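PDB 6U4B: WbbM protein from Klebsiella pneumoniae, which probably works as a bifunctional, magnesium-binding glycosyltransferase that polymerises an O-antigen. Local coordinates for residues E196-I201 with I264-K268. Residues are numbered along the deposited sequence; the frame is centred on the assembly and turned at random.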
loop_
_atom_site.group_PDB
_atom_site.type_symbol
_atom_site.label_atom_id
_atom_site.label_comp_id
_atom_site.label_asym_id
_atom_site.label_seq_id
_atom_site.Cartn_x
_atom_site.Cartn_y
_atom_site.Cartn_z
ATOM N N GLU A 196 -59.096 -25.467 8.710
ATOM C CA GLU A 196 -59.810 -26.323 7.770
ATOM C C GLU A 196 -58.980 -27.508 7.284
ATOM O O GLU A 196 -59.497 -28.320 6.509
ATOM C CB GLU A 196 -60.289 -25.501 6.570
ATOM C CG GLU A 196 -59.176 -24.949 5.681
ATOM C CD GLU A 196 -58.637 -23.611 6.155
ATOM O OE1 GLU A 196 -58.606 -23.375 7.381
ATOM O OE2 GLU A 196 -58.248 -22.789 5.297
ATOM N N TYR A 197 -57.727 -27.634 7.715
ATOM C CA TYR A 197 -56.846 -28.708 7.278
ATOM C C TYR A 197 -56.735 -29.845 8.283
ATOM O O TYR A 197 -56.015 -30.813 8.016
ATOM C CB TYR A 197 -55.442 -28.160 6.990
ATOM C CG TYR A 197 -55.288 -27.514 5.636
ATOM C CD1 TYR A 197 -55.833 -26.263 5.376
ATOM C CD2 TYR A 197 -54.586 -28.150 4.618
ATOM C CE1 TYR A 197 -55.689 -25.664 4.139
ATOM C CE2 TYR A 197 -54.434 -27.558 3.378
ATOM C CZ TYR A 197 -54.990 -26.315 3.144
ATOM O OH TYR A 197 -54.847 -25.721 1.913
ATOM N N SER A 198 -57.425 -29.757 9.425
ATOM C CA SER A 198 -57.222 -30.734 10.492
ATOM C C SER A 198 -57.525 -32.153 10.024
ATOM O O SER A 198 -56.799 -33.093 10.367
ATOM C CB SER A 198 -58.083 -30.374 11.702
ATOM O OG SER A 198 -59.462 -30.466 11.394
ATOM N N THR A 199 -58.590 -32.331 9.236
ATOM C CA THR A 199 -58.932 -33.664 8.748
ATOM C C THR A 199 -57.925 -34.149 7.709
ATOM O O THR A 199 -57.594 -35.340 7.664
ATOM C CB THR A 199 -60.349 -33.671 8.169
ATOM O OG1 THR A 199 -61.281 -33.280 9.186
ATOM C CG2 THR A 199 -60.722 -35.064 7.665
ATOM N N ALA A 200 -57.421 -33.240 6.871
ATOM C CA ALA A 200 -56.398 -33.619 5.903
ATOM C C ALA A 200 -55.098 -34.005 6.598
ATOM O O ALA A 200 -54.380 -34.902 6.139
ATOM C CB ALA A 200 -56.160 -32.479 4.914
ATOM N N ILE A 201 -54.778 -33.336 7.709
ATOM C CA ILE A 201 -53.595 -33.699 8.487
ATOM C C ILE A 201 -53.747 -35.104 9.057
ATOM O O ILE A 201 -52.820 -35.922 8.998
ATOM C CB ILE A 201 -53.347 -32.669 9.602
ATOM C CG1 ILE A 201 -53.040 -31.294 9.004
ATOM C CG2 ILE A 201 -52.218 -33.127 10.513
ATOM C CD1 ILE A 201 -53.051 -30.173 10.026
ATOM N N ILE A 264 -50.295 -33.173 2.717
ATOM C CA ILE A 264 -51.428 -32.608 3.447
ATOM C C ILE A 264 -52.193 -31.632 2.563
ATOM O O ILE A 264 -53.431 -31.608 2.564
ATOM C CB ILE A 264 -50.940 -31.941 4.747
ATOM C CG1 ILE A 264 -50.363 -32.993 5.701
ATOM C CG2 ILE A 264 -52.063 -31.158 5.409
ATOM C CD1 ILE A 264 -49.685 -32.407 6.921
ATOM N N TYR A 265 -51.470 -30.829 1.778
ATOM C CA TYR A 265 -52.116 -29.858 0.903
ATOM C C TYR A 265 -52.902 -30.542 -0.210
ATOM O O TYR A 265 -54.031 -30.141 -0.513
ATOM C CB TYR A 265 -51.070 -28.909 0.317
ATOM C CG TYR A 265 -51.627 -27.919 -0.680
ATOM C CD1 TYR A 265 -52.211 -26.731 -0.259
ATOM C CD2 TYR A 265 -51.567 -28.170 -2.044
ATOM C CE1 TYR A 265 -52.722 -25.824 -1.169
ATOM C CE2 TYR A 265 -52.076 -27.271 -2.960
ATOM C CZ TYR A 265 -52.652 -26.101 -2.519
ATOM O OH TYR A 265 -53.156 -25.205 -3.435
ATOM N N ILE A 266 -52.321 -31.571 -0.833
ATOM C CA ILE A 266 -53.004 -32.264 -1.921
ATOM C C ILE A 266 -54.247 -32.978 -1.409
ATOM O O ILE A 266 -55.311 -32.925 -2.038
ATOM C CB ILE A 266 -52.041 -33.240 -2.623
ATOM C CG1 ILE A 266 -50.979 -32.475 -3.412
ATOM C CG2 ILE A 266 -52.807 -34.190 -3.538
ATOM C CD1 ILE A 266 -49.984 -33.366 -4.115
ATOM N N ILE A 267 -54.137 -33.649 -0.260
ATOM C CA ILE A 267 -55.273 -34.385 0.290
ATOM C C ILE A 267 -56.428 -33.437 0.585
ATOM O O ILE A 267 -57.599 -33.776 0.372
ATOM C CB ILE A 267 -54.836 -35.169 1.542
ATOM C CG1 ILE A 267 -53.911 -36.324 1.146
ATOM C CG2 ILE A 267 -56.046 -35.684 2.316
ATOM C CD1 ILE A 267 -53.325 -37.065 2.320
ATOM N N LYS A 268 -56.118 -32.229 1.058
ATOM C CA LYS A 268 -57.157 -31.234 1.304
ATOM C C LYS A 268 -57.861 -30.836 0.012
ATOM O O LYS A 268 -59.085 -30.653 -0.006
ATOM C CB LYS A 268 -56.545 -30.012 1.989
ATOM C CG LYS A 268 -57.412 -28.765 1.984
ATOM C CD LYS A 268 -58.636 -28.923 2.863
ATOM C CE LYS A 268 -59.268 -27.572 3.146
ATOM N NZ LYS A 268 -59.398 -26.754 1.909
#
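Lys268 lies across the ring of Tyr197, its aliphatic stem rather than its charge making most of the contact. The side chain runs roughly at right angles to that of Tyr197, and its CG sits over one face, 3.8 Å from the ring centroid and toward the rim, in a CH-pi contact. With CG of Lys268 anti to the backbone N (chi1 165°), a bend at chi2 (69°) carries CE up to the carbonyl O of Glu196, 3.5 Å away, and to the CG of the same residue. NZ lies on the same face but beyond the rim, an off-centre cation-pi partner 4.9 Å from the Tyr197 centroid, while a salt bridge to Asp272 satisfies its charge. A lysine suits this place because its methylenes can line an aromatic face while its end keeps a polar partner.

Ile264 meets the edge of the Tyr197 ring, Tyr197 CD2 lying 4.0 Å from Ile264 CG2, and the Tyr197 OH meets CD1 and CE1 of Tyr265 obliquely, 3.6 Å from CD1. Trp229 stacks with the Tyr197 ring, extending an aromatic cluster that Tyr265 joins; the hydroxyl of Tyr265 is hydrogen-bonded to Asp225.

Where the backbones come closest, Ala200 fits because its single methyl leaves room: the CA atoms of Ala200 and Lys268 are 5.2 Å apart. The Ala200 CB nestles against the carbonyl O of Ile264 and the CB of Lys268. Branched Ile264 also sends CG2 to Ile201 CG1, at 3.7 Å, and Ile201 packs on helix 180-193 as well.

The arrangement is typical of close helix-helix packing, with a small alanine at the nearest approach and a tyrosine-lysine pair beside it, joining the 3-10 turn and first turn of helix 198-206 to helix 253-272 in the DUF4422 region.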